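Amine oxidase (PDB 3PGB) oxidises primary amines as a copper amine oxidase, using a copper ion and a topaquinone cofactor formed from one of its own tyrosines. Local coordinates at the interface of chains A and B. Numbering follows the deposited sequence. Chains: chain A/B, Putative uncharacterized protein.

The interface of chains A and B. Residues chain A 388-390, 518-519, 531-533, 628-629, 697, 699; chain B 556-557, 573-576.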
# COMPACT_ATOMS: atom_id res chain seq x y z
N HIS A 388 21.88 3.69 3.39
CA HIS A 388 23.08 2.95 3.01
C HIS A 388 23.26 3.01 1.50
O HIS A 388 22.44 2.51 0.76
CB HIS A 388 22.95 1.50 3.46
CG HIS A 388 24.26 0.77 3.55
ND1 HIS A 388 25.10 0.61 2.47
CD2 HIS A 388 24.86 0.15 4.59
CE1 HIS A 388 26.16 -0.07 2.84
NE2 HIS A 388 26.04 -0.36 4.13
N TYR A 389 24.36 3.63 1.06
CA TYR A 389 24.65 3.79 -0.36
C TYR A 389 25.66 2.76 -0.89
O TYR A 389 26.23 1.98 -0.13
CB TYR A 389 25.17 5.20 -0.63
CG TYR A 389 24.13 6.26 -0.45
CD1 TYR A 389 23.72 6.67 0.83
CD2 TYR A 389 23.53 6.87 -1.54
CE1 TYR A 389 22.76 7.63 0.99
CE2 TYR A 389 22.57 7.83 -1.39
CZ TYR A 389 22.18 8.21 -0.12
OH TYR A 389 21.22 9.18 0.01
N ALA A 390 25.85 2.78 -2.20
CA ALA A 390 26.85 1.95 -2.88
C ALA A 390 27.20 2.65 -4.18
O ALA A 390 26.36 3.34 -4.76
CB ALA A 390 26.31 0.56 -3.15
N ASP A 518 27.53 0.20 -12.78
CA ASP A 518 27.07 -0.95 -12.01
C ASP A 518 26.30 -0.58 -10.74
O ASP A 518 25.82 -1.45 -10.02
CB ASP A 518 28.25 -1.87 -11.67
CG ASP A 518 28.81 -2.62 -12.89
OD1 ASP A 518 28.40 -2.32 -14.03
OD2 ASP A 518 29.65 -3.51 -12.71
N PHE A 519 26.17 0.72 -10.49
CA PHE A 519 25.61 1.22 -9.24
C PHE A 519 24.55 2.30 -9.46
O PHE A 519 24.35 3.15 -8.59
CB PHE A 519 26.72 1.76 -8.35
CG PHE A 519 27.81 0.76 -8.07
CD1 PHE A 519 27.78 -0.01 -6.91
CD2 PHE A 519 28.86 0.59 -8.95
CE1 PHE A 519 28.79 -0.93 -6.64
CE2 PHE A 519 29.86 -0.32 -8.70
CZ PHE A 519 29.83 -1.09 -7.54
N MET A 531 22.46 4.68 -5.87
CA MET A 531 21.57 3.70 -5.27
C MET A 531 21.72 3.72 -3.76
O MET A 531 22.80 3.99 -3.25
CB MET A 531 21.85 2.29 -5.81
CG MET A 531 23.26 1.77 -5.57
SD MET A 531 23.56 0.17 -6.36
CE MET A 531 22.35 -0.86 -5.52
N HIS A 532 20.63 3.45 -3.05
CA HIS A 532 20.67 3.38 -1.60
C HIS A 532 19.47 2.64 -1.03
O HIS A 532 18.40 2.60 -1.64
CB HIS A 532 20.76 4.78 -0.98
CG HIS A 532 19.67 5.71 -1.41
ND1 HIS A 532 19.75 6.49 -2.54
CD2 HIS A 532 18.46 5.97 -0.86
CE1 HIS A 532 18.64 7.19 -2.67
NE2 HIS A 532 17.84 6.90 -1.66
N ASP A 533 19.66 2.03 0.14
CA ASP A 533 18.56 1.43 0.89
C ASP A 533 18.14 2.37 2.02
O ASP A 533 18.97 2.85 2.80
CB ASP A 533 18.97 0.08 1.49
CG ASP A 533 18.87 -1.07 0.49
OD1 ASP A 533 18.48 -0.86 -0.68
OD2 ASP A 533 19.18 -2.21 0.90
N THR A 628 20.11 -4.49 2.12
CA THR A 628 20.58 -5.46 1.13
C THR A 628 21.97 -5.96 1.50
O THR A 628 22.24 -7.16 1.48
CB THR A 628 20.68 -4.82 -0.27
OG1 THR A 628 19.39 -4.33 -0.67
CG2 THR A 628 21.19 -5.82 -1.31
N VAL A 629 22.84 -5.01 1.85
CA VAL A 629 24.25 -5.29 2.10
C VAL A 629 24.42 -6.25 3.27
O VAL A 629 23.85 -6.05 4.33
CB VAL A 629 25.04 -3.99 2.40
CG1 VAL A 629 26.54 -4.27 2.48
CG2 VAL A 629 24.75 -2.91 1.35
N HIS A 697 14.23 0.02 -1.45
CA HIS A 697 15.41 -0.02 -2.30
C HIS A 697 15.22 1.09 -3.33
O HIS A 697 14.28 1.05 -4.12
CB HIS A 697 15.56 -1.36 -3.02
CG HIS A 697 15.60 -2.54 -2.09
ND1 HIS A 697 16.67 -2.80 -1.27
CD2 HIS A 697 14.70 -3.53 -1.87
CE1 HIS A 697 16.43 -3.90 -0.57
NE2 HIS A 697 15.24 -4.36 -0.92
N VAL A 699 16.83 3.17 -6.36
CA VAL A 699 17.76 3.43 -7.44
C VAL A 699 17.18 4.60 -8.25
O VAL A 699 16.44 4.38 -9.20
CB VAL A 699 17.94 2.20 -8.35
CG1 VAL A 699 19.02 2.46 -9.40
CG2 VAL A 699 18.30 0.98 -7.51
N VAL B 556 18.78 -5.23 -7.07
CA VAL B 556 19.75 -4.72 -6.10
C VAL B 556 20.23 -5.92 -5.31
O VAL B 556 19.44 -6.57 -4.63
CB VAL B 556 19.12 -3.66 -5.16
CG1 VAL B 556 20.15 -3.15 -4.18
CG2 VAL B 556 18.55 -2.51 -5.97
N VAL B 557 21.52 -6.23 -5.43
CA VAL B 557 22.08 -7.46 -4.87
C VAL B 557 23.42 -7.22 -4.16
O VAL B 557 24.17 -6.32 -4.55
CB VAL B 557 22.28 -8.54 -5.96
CG1 VAL B 557 20.93 -8.93 -6.56
CG2 VAL B 557 23.23 -8.06 -7.05
N THR B 573 29.35 -4.49 0.02
CA THR B 573 28.55 -3.42 -0.52
C THR B 573 27.37 -4.03 -1.27
O THR B 573 26.89 -5.09 -0.89
CB THR B 573 29.42 -2.50 -1.44
OG1 THR B 573 28.61 -1.48 -2.04
CG2 THR B 573 30.10 -3.30 -2.53
N MET B 574 26.88 -3.35 -2.31
CA MET B 574 25.82 -3.88 -3.16
C MET B 574 25.95 -3.28 -4.55
O MET B 574 26.73 -2.36 -4.77
CB MET B 574 24.43 -3.61 -2.57
CG MET B 574 24.04 -2.13 -2.44
SD MET B 574 22.43 -1.92 -1.64
CE MET B 574 22.34 -0.15 -1.41
N GLN B 575 25.15 -3.78 -5.48
CA GLN B 575 25.34 -3.52 -6.90
C GLN B 575 24.01 -3.69 -7.64
O GLN B 575 23.09 -4.33 -7.13
CB GLN B 575 26.35 -4.54 -7.42
CG GLN B 575 26.87 -4.31 -8.82
CD GLN B 575 27.78 -5.45 -9.27
OE1 GLN B 575 27.48 -6.14 -10.25
NE2 GLN B 575 28.88 -5.65 -8.55
N LEU B 576 23.92 -3.11 -8.83
CA LEU B 576 22.79 -3.37 -9.71
C LEU B 576 23.10 -4.61 -10.52
O LEU B 576 24.22 -4.77 -11.01
CB LEU B 576 22.53 -2.20 -10.67
CG LEU B 576 21.85 -0.94 -10.14
CD1 LEU B 576 21.51 -0.01 -11.30
CD2 LEU B 576 20.60 -1.28 -9.35
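The amide N of B:Leu576 donates a nearly straight hydrogen bond (2.8 Å, 167° at H) to the carbonyl O of A:Asp518, in the carbonyl plane. Beside it, B:Met574 drives its side chain into chain A. Its CG is tucked between the backbone N and the carbonyl carbon (chi1 64°), but the chain beyond is extended and carries CE to 3.4 Å from the carbonyl O of A:His388; on the way it crosses the A:Thr628 side chain at about a right angle, with SD 3.7 Å from CB. A:Ala390 CB and A:Val629 CG2 also line this side chain. A:Met531 meets B:Met574 and B:Val556 tip to tip; its chain, bent at chi3 (-62°), sets CE against B:Met574 CG and 3.4 Å from B:Val556 CG1. B:Val556 CG2 faces A:Val699 CG2, which also meets B:Leu576 CD2 at 3.7 Å. Alongside the B:Met574 tip, crossed obliquely, the carboxylate of A:Asp533 is held by its own chain: OD2 receives A:Thr628 OG1 on its syn lone pair (2.6 Å) and the A:Thr628 amide nearly along the C-O axis, while A:His697 ND1 reaches OD1 from above the carboxylate plane (2.7 Å). These bonds fix its rotation and may favour the charged form. The patch, repeated by two-fold symmetry, packs strands 548-562 and 570-580 of one subunit against the 3-10 helix 517-519, the loop at A:Thr628 and A:Val629 and the start of strand 532-542 of the other, where A:His532 binds copper; its centre lies about 16 Å from A:Asp403, the predicted catalytic base.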